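Local coordinates for ferric uptake regulation protein (PDB 2W57) that acts as an iron-responsive DNA-binding repressor that probably controls genes for iron uptake in Vibrio cholerae, at residues I34-L39 against S78-S83. Numbering follows the deposited sequence.
Sequences ISAEEL and SVFELS. With ZN (zinc ion), chain D.
The carbonyl oxygen of I34 is held by one conventional hydrogen bond, from F80 N at 2.6 Å, and by a CA-H...O approach from V79. The bond joins the short strand 34-35 to strand 78-82 in the small sheet of the winged-helix domain, a worked example of how a brief strand pairing fixes the start of a helix; strand 78-82 pairs on its other side with 68-72. F80 N approaches from above the I34 carbonyl plane, 36° out of it. The edge of the F80 ring also meets this oxygen, CD2 lying 3.5 Å from I34 O. I34 N returns a bond to F80 O at 2.8 Å, in the carbonyl plane; with bonds running both ways, I34 and F80 are a hydrogen-bonded antiparallel pair. Their side chains go to the same face, where I34 touches L26 and F80 touches L59, two residues on helices of the DNA-binding domain.

S35 is the N-cap of helix 36-45 and forms a capping box with E38. S35 OG lies between the backbone N and the carbonyl carbon (chi1 62°), the crowded position, from which it accepts from E38 N, while E38 OE1 takes S35 N at 2.9 Å along a nearly straight line. A water ties this helix start to the strand, accepting from A36 N and donating to S78 O at 2.7 Å.

One residue past F80, E81 leaves the opposite side of the strand and joins H33, H88 and H90 at a zinc ion. H33 directly precedes I34, so the strand pairing brings two ligands together. The carboxylate binds through OE2, 2.1 Å from ZN, and the same oxygen is hydrogen-bonded to H71 NE2.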
loop_
_atom_site.group_PDB
_atom_site.type_symbol
_atom_site.label_atom_id
_atom_site.label_comp_id
_atom_site.label_asym_id
_atom_site.label_seq_id
_atom_site.Cartn_x
_atom_site.Cartn_y
_atom_site.Cartn_z
ATOM N N ILE A 34 -10.596 -8.497 2.179
ATOM C CA ILE A 34 -9.995 -9.799 2.456
ATOM C C ILE A 34 -8.646 -9.982 1.765
ATOM O O ILE A 34 -8.473 -9.586 0.619
ATOM C CB ILE A 34 -10.985 -10.959 2.094
ATOM C CG1 ILE A 34 -10.578 -12.274 2.767
ATOM C CG2 ILE A 34 -11.160 -11.114 0.573
ATOM C CD1 ILE A 34 -11.698 -13.305 2.804
ATOM N N SER A 35 -7.691 -10.564 2.479
ATOM C CA SER A 35 -6.405 -10.887 1.894
ATOM C C SER A 35 -6.504 -12.211 1.166
ATOM O O SER A 35 -7.411 -13.002 1.435
ATOM C CB SER A 35 -5.343 -10.976 2.975
ATOM O OG SER A 35 -5.652 -12.012 3.873
ATOM N N ALA A 36 -5.573 -12.453 0.248
ATOM C CA ALA A 36 -5.442 -13.758 -0.403
ATOM C C ALA A 36 -5.325 -14.933 0.594
ATOM O O ALA A 36 -5.813 -16.022 0.325
ATOM C CB ALA A 36 -4.252 -13.751 -1.348
ATOM N N GLU A 37 -4.688 -14.698 1.740
ATOM C CA GLU A 37 -4.470 -15.747 2.744
ATOM C C GLU A 37 -5.773 -16.073 3.442
ATOM O O GLU A 37 -6.130 -17.238 3.613
ATOM C CB GLU A 37 -3.428 -15.321 3.775
ATOM C CG GLU A 37 -2.007 -15.143 3.219
ATOM C CD GLU A 37 -1.775 -13.838 2.410
ATOM O OE1 GLU A 37 -2.580 -12.867 2.494
ATOM O OE2 GLU A 37 -0.759 -13.796 1.675
ATOM N N GLU A 38 -6.496 -15.027 3.826
ATOM C CA GLU A 38 -7.736 -15.195 4.555
ATOM C C GLU A 38 -8.718 -15.896 3.642
ATOM O O GLU A 38 -9.405 -16.830 4.067
ATOM C CB GLU A 38 -8.279 -13.849 5.039
ATOM C CG GLU A 38 -7.506 -13.223 6.198
ATOM C CD GLU A 38 -7.573 -11.680 6.212
ATOM O OE1 GLU A 38 -8.167 -11.063 5.286
ATOM O OE2 GLU A 38 -7.000 -11.069 7.147
ATOM N N LEU A 39 -8.748 -15.464 2.384
ATOM C CA LEU A 39 -9.606 -16.060 1.363
ATOM C C LEU A 39 -9.294 -17.556 1.134
ATOM O O LEU A 39 -10.198 -18.391 1.009
ATOM C CB LEU A 39 -9.481 -15.239 0.073
ATOM C CG LEU A 39 -10.154 -15.598 -1.263
ATOM C CD1 LEU A 39 -11.405 -16.431 -1.087
ATOM C CD2 LEU A 39 -10.430 -14.316 -2.071
ATOM N N SER A 78 -1.827 -7.309 1.289
ATOM C CA SER A 78 -2.778 -6.888 0.263
ATOM C C SER A 78 -4.143 -7.417 0.640
ATOM O O SER A 78 -4.295 -8.604 0.915
ATOM C CB SER A 78 -2.434 -7.472 -1.105
ATOM O OG SER A 78 -1.110 -7.181 -1.493
ATOM N N VAL A 79 -5.138 -6.539 0.653
ATOM C CA VAL A 79 -6.527 -6.953 0.822
ATOM C C VAL A 79 -7.324 -6.580 -0.422
ATOM O O VAL A 79 -7.031 -5.587 -1.113
ATOM C CB VAL A 79 -7.196 -6.373 2.112
ATOM C CG1 VAL A 79 -6.516 -6.906 3.367
ATOM C CG2 VAL A 79 -7.166 -4.867 2.121
ATOM N N PHE A 80 -8.333 -7.388 -0.702
ATOM C CA PHE A 80 -9.144 -7.232 -1.879
ATOM C C PHE A 80 -10.594 -6.995 -1.468
ATOM O O PHE A 80 -11.004 -7.325 -0.357
ATOM C CB PHE A 80 -9.030 -8.480 -2.754
ATOM C CG PHE A 80 -7.616 -8.789 -3.217
ATOM C CD1 PHE A 80 -7.211 -8.472 -4.510
ATOM C CD2 PHE A 80 -6.701 -9.419 -2.365
ATOM C CE1 PHE A 80 -5.924 -8.768 -4.952
ATOM C CE2 PHE A 80 -5.407 -9.713 -2.791
ATOM C CZ PHE A 80 -5.013 -9.383 -4.090
ATOM N N GLU A 81 -11.359 -6.409 -2.377
ATOM C CA GLU A 81 -12.779 -6.166 -2.193
ATOM C C GLU A 81 -13.355 -6.079 -3.593
ATOM O O GLU A 81 -12.607 -5.858 -4.546
ATOM C CB GLU A 81 -13.036 -4.862 -1.416
ATOM C CG GLU A 81 -12.323 -3.618 -1.963
ATOM C CD GLU A 81 -12.795 -2.319 -1.314
ATOM O OE1 GLU A 81 -14.030 -2.134 -1.189
ATOM O OE2 GLU A 81 -11.946 -1.471 -0.933
ATOM N N LEU A 82 -14.668 -6.280 -3.716
ATOM C CA LEU A 82 -15.351 -6.128 -4.991
ATOM C C LEU A 82 -15.430 -4.649 -5.293
ATOM O O LEU A 82 -15.580 -3.845 -4.376
ATOM C CB LEU A 82 -16.755 -6.728 -4.924
ATOM C CG LEU A 82 -16.843 -8.260 -4.855
ATOM C CD1 LEU A 82 -18.169 -8.712 -4.243
ATOM C CD2 LEU A 82 -16.625 -8.915 -6.232
ATOM N N SER A 83 -15.312 -4.290 -6.570
ATOM C CA SER A 83 -15.365 -2.889 -6.997
ATOM C C SER A 83 -16.718 -2.234 -6.723
ATOM O O SER A 83 -17.740 -2.912 -6.659
ATOM C CB SER A 83 -15.047 -2.776 -8.489
ATOM O OG SER A 83 -13.756 -3.276 -8.766
HETATM ZN ZN ZN D . -12.835 -0.827 0.820
HETATM O O HOH W 1 -3.053 -10.827 -0.082
#